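Local atomic coordinates of putative uncharacterized protein (Pyrococcus furiosus, PDB entry 3VR0), a protein that probably acts as a proteasome activator and is a homologue of proteasome assembly chaperones. Residues Lys58-Ala63 and Phe89-Ser94. Residues are numbered along the deposited sequence; the frame is centred on the assembly and turned at random.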
# COMPACT_ATOMS: atom_id res chain seq x y z
N LYS C 58 -13.18 -33.34 -17.73
CA LYS C 58 -12.08 -33.25 -18.69
C LYS C 58 -12.06 -31.87 -19.38
O LYS C 58 -11.73 -31.75 -20.57
CB LYS C 58 -12.16 -34.40 -19.71
CG LYS C 58 -11.80 -35.81 -19.11
CD LYS C 58 -11.66 -36.88 -20.23
CE LYS C 58 -12.29 -38.24 -19.83
NZ LYS C 58 -13.62 -38.43 -20.53
N ALA C 59 -12.38 -30.83 -18.58
CA ALA C 59 -12.36 -29.48 -19.04
C ALA C 59 -10.97 -29.16 -19.56
O ALA C 59 -9.97 -29.67 -19.06
CB ALA C 59 -12.79 -28.50 -17.88
N LYS C 60 -10.89 -28.30 -20.57
CA LYS C 60 -9.59 -28.03 -21.19
C LYS C 60 -9.05 -26.68 -20.82
O LYS C 60 -9.76 -25.67 -20.91
CB LYS C 60 -9.76 -28.06 -22.73
CG LYS C 60 -8.43 -28.17 -23.45
CD LYS C 60 -8.34 -27.18 -24.59
CE LYS C 60 -7.39 -27.69 -25.69
NZ LYS C 60 -5.98 -27.19 -25.51
N LYS C 61 -7.77 -26.61 -20.46
CA LYS C 61 -7.20 -25.30 -20.16
C LYS C 61 -7.04 -24.43 -21.41
O LYS C 61 -6.42 -24.89 -22.36
CB LYS C 61 -5.83 -25.42 -19.55
CG LYS C 61 -5.25 -24.02 -19.34
CD LYS C 61 -4.15 -23.96 -18.29
CE LYS C 61 -2.87 -24.54 -18.81
NZ LYS C 61 -1.84 -24.45 -17.71
N PHE C 62 -7.51 -23.18 -21.36
CA PHE C 62 -7.34 -22.26 -22.50
C PHE C 62 -6.76 -20.88 -22.27
O PHE C 62 -6.47 -20.18 -23.26
CB PHE C 62 -8.63 -22.10 -23.28
CG PHE C 62 -9.71 -21.26 -22.59
CD1 PHE C 62 -10.03 -20.02 -23.07
CD2 PHE C 62 -10.42 -21.77 -21.50
CE1 PHE C 62 -11.02 -19.30 -22.51
CE2 PHE C 62 -11.44 -21.06 -20.93
CZ PHE C 62 -11.72 -19.81 -21.41
N ALA C 63 -6.60 -20.46 -21.01
CA ALA C 63 -5.97 -19.17 -20.71
C ALA C 63 -5.32 -19.17 -19.32
O ALA C 63 -5.72 -19.92 -18.45
CB ALA C 63 -6.98 -18.05 -20.80
N PHE C 89 -7.77 -20.64 -16.58
CA PHE C 89 -9.13 -20.80 -17.05
C PHE C 89 -9.24 -22.09 -17.86
O PHE C 89 -8.39 -22.35 -18.73
CB PHE C 89 -9.55 -19.63 -17.94
CG PHE C 89 -9.63 -18.31 -17.24
CD1 PHE C 89 -10.88 -17.81 -16.80
CD2 PHE C 89 -8.49 -17.54 -17.08
CE1 PHE C 89 -10.96 -16.54 -16.19
CE2 PHE C 89 -8.57 -16.25 -16.44
CZ PHE C 89 -9.78 -15.77 -16.01
N TYR C 90 -10.28 -22.89 -17.57
CA TYR C 90 -10.58 -24.13 -18.29
C TYR C 90 -11.95 -23.99 -18.92
O TYR C 90 -12.82 -23.30 -18.37
CB TYR C 90 -10.62 -25.33 -17.32
CG TYR C 90 -9.27 -25.69 -16.77
CD1 TYR C 90 -8.56 -26.78 -17.25
CD2 TYR C 90 -8.70 -24.92 -15.77
CE1 TYR C 90 -7.30 -27.08 -16.73
CE2 TYR C 90 -7.46 -25.21 -15.25
CZ TYR C 90 -6.76 -26.28 -15.74
OH TYR C 90 -5.53 -26.54 -15.20
N TYR C 91 -12.19 -24.64 -20.05
CA TYR C 91 -13.57 -24.62 -20.54
C TYR C 91 -14.13 -26.03 -20.75
O TYR C 91 -13.39 -27.02 -20.91
CB TYR C 91 -13.67 -23.83 -21.86
CG TYR C 91 -13.15 -24.61 -23.08
CD1 TYR C 91 -14.02 -25.41 -23.86
CD2 TYR C 91 -11.81 -24.57 -23.42
CE1 TYR C 91 -13.55 -26.12 -24.99
CE2 TYR C 91 -11.31 -25.23 -24.52
CZ TYR C 91 -12.18 -26.03 -25.30
OH TYR C 91 -11.66 -26.68 -26.38
N TRP C 92 -15.45 -26.10 -20.77
CA TRP C 92 -16.11 -27.36 -21.11
C TRP C 92 -17.19 -27.03 -22.10
O TRP C 92 -17.98 -26.09 -21.87
CB TRP C 92 -16.74 -28.01 -19.88
CG TRP C 92 -17.44 -29.30 -20.11
CD1 TRP C 92 -16.86 -30.55 -20.28
CD2 TRP C 92 -18.86 -29.52 -20.12
NE1 TRP C 92 -17.84 -31.51 -20.38
CE2 TRP C 92 -19.08 -30.91 -20.31
CE3 TRP C 92 -19.99 -28.67 -20.01
CZ2 TRP C 92 -20.37 -31.48 -20.36
CZ3 TRP C 92 -21.27 -29.23 -20.06
CH2 TRP C 92 -21.45 -30.65 -20.24
N LYS C 93 -17.19 -27.75 -23.21
CA LYS C 93 -18.23 -27.52 -24.23
C LYS C 93 -19.29 -28.58 -24.01
O LYS C 93 -18.99 -29.75 -23.97
CB LYS C 93 -17.63 -27.60 -25.64
CG LYS C 93 -18.62 -27.27 -26.80
CD LYS C 93 -17.99 -27.59 -28.19
CE LYS C 93 -19.00 -27.31 -29.35
NZ LYS C 93 -19.85 -26.07 -29.22
N SER C 94 -20.54 -28.18 -23.79
CA SER C 94 -21.59 -29.18 -23.61
C SER C 94 -21.81 -30.02 -24.89
O SER C 94 -21.76 -29.47 -26.01
CB SER C 94 -22.90 -28.51 -23.27
OG SER C 94 -23.94 -29.47 -23.32
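Tyr91, on strand 87-92, meets both Lys60 and Phe62 of the antiparallel strand 60-66. Its ring runs alongside the Lys60 side chain, both pointing the same way, and CE2 of Tyr91 meets Lys60 CD at 3.6 Å. Toward Phe62 it turns an edge: CD2 of Tyr91 approaches CD2 of Phe62 at 3.7 Å in an offset edge-to-face pair, planes at 81°. Phe62 CG sits between its backbone N and carbonyl carbon (chi1 73°), which swings the ring across the neighbouring strand, with CE2 of Phe62 3.8 Å from Phe89 CB. On the other face of the sheet Lys61 CB lies over the Tyr90 ring in a CH-pi contact, 4.0 Å from the centroid, while Ala59 CB packs against Tyr90 CB. Reciprocal bonds, Lys60 N to Tyr91 O and Tyr91 N to Lys60 O, both 2.8 Å, set the pairing of these two residues. Farther along, a classic beta bulge shifts the register by one: Phe89 O takes the Phe62 N-H at 2.9 Å and a weak bond from Ala63 N, and Phe89 N gives a nearly straight bond to Ala63 O. An alanine in place of Tyr91 would probably open a gap beside Phe62 and leave the Lys60 methylenes without their aromatic neighbour. Outside the pair, Pro28 touches Phe62 and Tyr91, and Phe129 of helix 116-131 packs edge-to-face on Phe89. Backbone bonds thus hold two strands of this PAC2-family sheet together, while Lys61 and Tyr90 combine hydrocarbon packing with satisfied polar ends: Lys61 NZ forms salt bridges with Glu64 and Glu88, and Glu88 also hydrogen-bonds Tyr90 OH.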